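Local coordinates for ATPase BagA (Mycobacterium tuberculosis H37Rv, PDB 6BS3), which forms with its partner BagB a heterodimeric complex that hydrolyses ATP and is required for resistance to nitric oxide and elevated glycerol, at residues Ile63-Leu77 against Asn89-Glu101. Residues are numbered along the deposited sequence; the frame is centred on the assembly and turned at random.
Sequences IAQLFDVPPLPYQEL and NALAIDIEAAFLE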
loop_
_atom_site.group_PDB
_atom_site.type_symbol
_atom_site.label_atom_id
_atom_site.label_comp_id
_atom_site.label_asym_id
_atom_site.label_seq_id
_atom_site.Cartn_x
_atom_site.Cartn_y
_atom_site.Cartn_z
ATOM N N ILE A 63 13.911 0.107 -7.184
ATOM C CA ILE A 63 14.499 0.334 -8.519
ATOM C C ILE A 63 15.023 -0.994 -9.091
ATOM O O ILE A 63 14.692 -1.330 -10.234
ATOM C CB ILE A 63 15.588 1.457 -8.552
ATOM C CG1 ILE A 63 14.995 2.836 -8.152
ATOM C CG2 ILE A 63 16.234 1.521 -9.944
ATOM C CD1 ILE A 63 16.045 3.926 -7.747
ATOM N N ALA A 64 15.837 -1.745 -8.286
ATOM C CA ALA A 64 16.393 -3.048 -8.663
ATOM C C ALA A 64 15.273 -4.037 -9.015
ATOM O O ALA A 64 15.366 -4.727 -10.028
ATOM C CB ALA A 64 17.252 -3.602 -7.535
ATOM N N GLN A 65 14.193 -4.050 -8.208
ATOM C CA GLN A 65 13.003 -4.878 -8.391
ATOM C C GLN A 65 12.287 -4.530 -9.706
ATOM O O GLN A 65 11.886 -5.430 -10.445
ATOM C CB GLN A 65 12.061 -4.699 -7.193
ATOM C CG GLN A 65 10.973 -5.763 -7.090
ATOM C CD GLN A 65 9.910 -5.428 -6.073
ATOM O OE1 GLN A 65 9.391 -4.304 -6.012
ATOM N NE2 GLN A 65 9.548 -6.410 -5.261
ATOM N N LEU A 66 12.149 -3.228 -10.002
ATOM C CA LEU A 66 11.524 -2.730 -11.223
ATOM C C LEU A 66 12.331 -3.130 -12.472
ATOM O O LEU A 66 11.744 -3.545 -13.466
ATOM C CB LEU A 66 11.420 -1.204 -11.111
ATOM C CG LEU A 66 10.608 -0.438 -12.134
ATOM C CD1 LEU A 66 9.184 -0.946 -12.191
ATOM C CD2 LEU A 66 10.586 1.023 -11.779
ATOM N N PHE A 67 13.672 -3.012 -12.417
ATOM C CA PHE A 67 14.554 -3.347 -13.542
ATOM C C PHE A 67 14.969 -4.826 -13.554
ATOM O O PHE A 67 15.732 -5.251 -14.432
ATOM C CB PHE A 67 15.766 -2.391 -13.590
ATOM C CG PHE A 67 15.375 -1.027 -14.106
ATOM C CD1 PHE A 67 14.909 -0.044 -13.237
ATOM C CD2 PHE A 67 15.398 -0.748 -15.468
ATOM C CE1 PHE A 67 14.499 1.197 -13.720
ATOM C CE2 PHE A 67 15.004 0.498 -15.947
ATOM C CZ PHE A 67 14.560 1.463 -15.071
ATOM N N ASP A 68 14.403 -5.615 -12.618
ATOM C CA ASP A 68 14.643 -7.053 -12.453
ATOM C C ASP A 68 16.177 -7.395 -12.353
ATOM O O ASP A 68 16.700 -8.282 -13.045
ATOM C CB ASP A 68 13.892 -7.867 -13.543
ATOM C CG ASP A 68 13.799 -9.351 -13.235
ATOM O OD1 ASP A 68 13.844 -9.714 -12.035
ATOM O OD2 ASP A 68 13.697 -10.155 -14.197
ATOM N N VAL A 69 16.887 -6.637 -11.502
ATOM C CA VAL A 69 18.326 -6.809 -11.285
ATOM C C VAL A 69 18.605 -7.037 -9.798
ATOM O O VAL A 69 17.777 -6.642 -8.973
ATOM C CB VAL A 69 19.208 -5.635 -11.840
ATOM C CG1 VAL A 69 19.286 -5.647 -13.364
ATOM C CG2 VAL A 69 18.784 -4.265 -11.286
ATOM N N PRO A 70 19.784 -7.612 -9.432
ATOM C CA PRO A 70 20.129 -7.760 -8.003
ATOM C C PRO A 70 20.163 -6.416 -7.246
ATOM O O PRO A 70 20.237 -5.354 -7.886
ATOM C CB PRO A 70 21.541 -8.379 -8.053
ATOM C CG PRO A 70 21.656 -8.985 -9.368
ATOM C CD PRO A 70 20.859 -8.145 -10.293
ATOM N N PRO A 71 20.152 -6.438 -5.882
ATOM C CA PRO A 71 20.209 -5.172 -5.107
ATOM C C PRO A 71 21.336 -4.208 -5.518
ATOM O O PRO A 71 22.500 -4.597 -5.621
ATOM C CB PRO A 71 20.415 -5.657 -3.666
ATOM C CG PRO A 71 19.790 -7.009 -3.630
ATOM C CD PRO A 71 20.051 -7.615 -4.984
ATOM N N LEU A 72 20.990 -2.932 -5.702
ATOM C CA LEU A 72 21.937 -1.894 -6.095
ATOM C C LEU A 72 22.781 -1.382 -4.913
ATOM O O LEU A 72 22.246 -1.165 -3.818
ATOM C CB LEU A 72 21.201 -0.700 -6.754
ATOM C CG LEU A 72 20.438 -0.962 -8.061
ATOM C CD1 LEU A 72 19.652 0.255 -8.470
ATOM C CD2 LEU A 72 21.367 -1.339 -9.186
ATOM N N PRO A 73 24.090 -1.123 -5.132
ATOM C CA PRO A 73 24.911 -0.572 -4.046
ATOM C C PRO A 73 24.713 0.939 -3.913
ATOM O O PRO A 73 24.026 1.563 -4.734
ATOM C CB PRO A 73 26.341 -0.927 -4.482
ATOM C CG PRO A 73 26.273 -0.922 -5.974
ATOM C CD PRO A 73 24.887 -1.335 -6.365
ATOM N N TYR A 74 25.324 1.543 -2.885
ATOM C CA TYR A 74 25.218 2.983 -2.687
ATOM C C TYR A 74 26.174 3.736 -3.632
ATOM O O TYR A 74 27.234 4.184 -3.220
ATOM C CB TYR A 74 25.409 3.343 -1.197
ATOM C CG TYR A 74 25.119 4.793 -0.858
ATOM C CD1 TYR A 74 23.982 5.439 -1.356
ATOM C CD2 TYR A 74 25.945 5.501 0.008
ATOM C CE1 TYR A 74 23.702 6.766 -1.027
ATOM C CE2 TYR A 74 25.651 6.816 0.377
ATOM C CZ TYR A 74 24.539 7.448 -0.154
ATOM O OH TYR A 74 24.298 8.752 0.182
ATOM N N GLN A 75 25.797 3.821 -4.921
ATOM C CA GLN A 75 26.534 4.452 -6.023
ATOM C C GLN A 75 25.543 4.844 -7.094
ATOM O O GLN A 75 24.564 4.124 -7.295
ATOM C CB GLN A 75 27.510 3.448 -6.701
ATOM C CG GLN A 75 28.737 3.032 -5.910
ATOM C CD GLN A 75 29.395 1.824 -6.549
ATOM O OE1 GLN A 75 29.807 1.846 -7.722
ATOM N NE2 GLN A 75 29.524 0.740 -5.787
ATOM N N GLU A 76 25.834 5.923 -7.846
ATOM C CA GLU A 76 24.991 6.365 -8.963
ATOM C C GLU A 76 25.429 5.571 -10.172
ATOM O O GLU A 76 26.587 5.675 -10.578
ATOM C CB GLU A 76 25.123 7.868 -9.196
ATOM C CG GLU A 76 24.606 8.679 -8.023
ATOM C CD GLU A 76 25.247 10.036 -7.848
ATOM O OE1 GLU A 76 25.659 10.661 -8.855
ATOM O OE2 GLU A 76 25.308 10.494 -6.689
ATOM N N LEU A 77 24.550 4.699 -10.686
ATOM C CA LEU A 77 24.935 3.800 -11.785
ATOM C C LEU A 77 23.958 3.850 -12.913
ATOM O O LEU A 77 22.752 3.960 -12.669
ATOM C CB LEU A 77 25.054 2.333 -11.270
ATOM C CG LEU A 77 26.128 2.009 -10.215
ATOM C CD1 LEU A 77 25.753 0.784 -9.414
ATOM C CD2 LEU A 77 27.514 1.850 -10.838
ATOM N N ASN A 89 20.488 7.322 -14.593
ATOM C CA ASN A 89 21.302 6.761 -13.517
ATOM C C ASN A 89 20.386 6.433 -12.343
ATOM O O ASN A 89 19.358 7.091 -12.171
ATOM C CB ASN A 89 22.375 7.753 -13.061
ATOM C CG ASN A 89 23.603 7.783 -13.913
ATOM O OD1 ASN A 89 23.671 7.131 -14.944
ATOM N ND2 ASN A 89 24.611 8.540 -13.491
ATOM N N ALA A 90 20.766 5.439 -11.514
ATOM C CA ALA A 90 19.981 5.044 -10.342
ATOM C C ALA A 90 20.734 5.262 -9.053
ATOM O O ALA A 90 21.925 4.959 -8.972
ATOM C CB ALA A 90 19.549 3.574 -10.447
ATOM N N LEU A 91 20.040 5.752 -8.030
ATOM C CA LEU A 91 20.634 5.867 -6.701
ATOM C C LEU A 91 19.710 5.292 -5.612
ATOM O O LEU A 91 18.738 5.931 -5.225
ATOM C CB LEU A 91 21.158 7.276 -6.330
ATOM C CG LEU A 91 21.821 7.363 -4.913
ATOM C CD1 LEU A 91 23.164 6.570 -4.821
ATOM C CD2 LEU A 91 21.998 8.805 -4.477
ATOM N N ALA A 92 20.009 4.077 -5.139
ATOM C CA ALA A 92 19.258 3.470 -4.029
ATOM C C ALA A 92 20.000 3.967 -2.779
ATOM O O ALA A 92 21.126 3.518 -2.522
ATOM C CB ALA A 92 19.306 1.942 -4.119
ATOM N N ILE A 93 19.461 5.005 -2.104
ATOM C CA ILE A 93 20.149 5.566 -0.928
ATOM C C ILE A 93 20.199 4.519 0.206
ATOM O O ILE A 93 19.177 3.925 0.557
ATOM C CB ILE A 93 19.569 6.935 -0.438
ATOM C CG1 ILE A 93 19.662 8.036 -1.528
ATOM C CG2 ILE A 93 20.266 7.387 0.869
ATOM C CD1 ILE A 93 18.823 9.365 -1.187
ATOM N N ASP A 94 21.400 4.268 0.722
ATOM C CA ASP A 94 21.655 3.361 1.835
ATOM C C ASP A 94 21.788 4.301 3.044
ATOM O O ASP A 94 22.771 5.045 3.132
ATOM C CB ASP A 94 22.951 2.581 1.548
ATOM C CG ASP A 94 23.445 1.601 2.601
ATOM O OD1 ASP A 94 23.194 1.834 3.804
ATOM O OD2 ASP A 94 24.118 0.622 2.224
ATOM N N ILE A 95 20.760 4.329 3.923
ATOM C CA ILE A 95 20.695 5.237 5.083
ATOM C C ILE A 95 21.871 5.028 6.053
ATOM O O ILE A 95 22.387 6.000 6.606
ATOM C CB ILE A 95 19.303 5.212 5.808
ATOM C CG1 ILE A 95 19.103 6.452 6.711
ATOM C CG2 ILE A 95 19.054 3.914 6.599
ATOM C CD1 ILE A 95 18.917 7.729 6.003
ATOM N N GLU A 96 22.309 3.769 6.218
ATOM C CA GLU A 96 23.428 3.400 7.081
ATOM C C GLU A 96 24.732 4.004 6.557
ATOM O O GLU A 96 25.411 4.702 7.309
ATOM C CB GLU A 96 23.483 1.884 7.249
ATOM C CG GLU A 96 24.730 1.371 7.942
ATOM C CD GLU A 96 24.550 0.074 8.710
ATOM O OE1 GLU A 96 25.527 -0.336 9.373
ATOM O OE2 GLU A 96 23.452 -0.533 8.651
ATOM N N ALA A 97 25.008 3.844 5.246
ATOM C CA ALA A 97 26.186 4.429 4.585
ATOM C C ALA A 97 26.093 5.965 4.533
ATOM O O ALA A 97 27.120 6.626 4.690
ATOM C CB ALA A 97 26.362 3.848 3.186
ATOM N N ALA A 98 24.862 6.530 4.373
ATOM C CA ALA A 98 24.632 7.994 4.374
ATOM C C ALA A 98 24.916 8.588 5.764
ATOM O O ALA A 98 25.468 9.681 5.856
ATOM C CB ALA A 98 23.212 8.333 3.915
ATOM N N PHE A 99 24.584 7.852 6.838
ATOM C CA PHE A 99 24.861 8.282 8.214
ATOM C C PHE A 99 26.384 8.329 8.505
ATOM O O PHE A 99 26.845 9.296 9.112
ATOM C CB PHE A 99 24.087 7.428 9.246
ATOM C CG PHE A 99 24.252 7.860 10.689
ATOM C CD1 PHE A 99 24.099 9.191 11.058
ATOM C CD2 PHE A 99 24.560 6.935 11.679
ATOM C CE1 PHE A 99 24.276 9.591 12.386
ATOM C CE2 PHE A 99 24.710 7.332 13.011
ATOM C CZ PHE A 99 24.560 8.655 13.358
ATOM N N LEU A 100 27.155 7.323 8.015
ATOM C CA LEU A 100 28.623 7.264 8.146
ATOM C C LEU A 100 29.295 8.392 7.357
ATOM O O LEU A 100 30.256 8.987 7.838
ATOM C CB LEU A 100 29.193 5.903 7.689
ATOM C CG LEU A 100 28.683 4.623 8.356
ATOM C CD1 LEU A 100 29.426 3.426 7.828
ATOM C CD2 LEU A 100 28.860 4.663 9.833
ATOM N N GLU A 101 28.779 8.682 6.154
ATOM C CA GLU A 101 29.224 9.762 5.270
ATOM C C GLU A 101 29.082 11.110 6.007
ATOM O O GLU A 101 29.973 11.946 5.956
ATOM C CB GLU A 101 28.308 9.772 4.036
ATOM C CG GLU A 101 28.975 9.728 2.675
ATOM C CD GLU A 101 28.012 9.570 1.508
ATOM O OE1 GLU A 101 26.819 9.949 1.631
ATOM O OE2 GLU A 101 28.464 9.058 0.459
HETATM O O HOH W 1 22.263 2.895 -6.597
#
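Tyr74, the most extensively covered residue of the contact, reaches out of its loop and lays its ring against the start of helix 95-107. With CG anti to the backbone N (chi1 -172°), the ring has Asp94 O over the centre of one face, while CD2 meets Ala97 CB at 3.6 Å; the small alanine lets the aromatic lie close to the helix. CD1 of Tyr74, across the ring from CD2, meets Leu91 CD1 obliquely at 3.7 Å. Asp94 suits the N-cap position because its OD1 accepts from Ala97 N (3.1 Å), satisfying an amide of the first turn. Tyrosine suits its place because the ring packs on apolar groups while its hydroxyl donates to Glu101 OE1 (3.1 Å) on the syn side of the carboxylate, where Glu101 is exposed to solvent.

Beyond the tyrosine the chain enters edge strand 77-82, which pairs antiparallel with strand 86-92 at the margin of the P-loop NTPase sheet of this ArsA-family ATPase. Leu77 N binds Ala90 O at 3.1 Å, and Ala90 N returns a bond to Leu77 O. Before Leu77, a water between loop and strand accepts from Ala92 N and lies within hydrogen-bonding distance of Pro73 O and Gln75 O.

Buried Ile63 sets CG2 3.9 Å from Ala90 CB, a small methyl that partly exposed Leu72 CD1 also meets, at 3.9 Å. After the Schellman motif at Asp68, residues 69-71 are exposed and make no contact with 89-101.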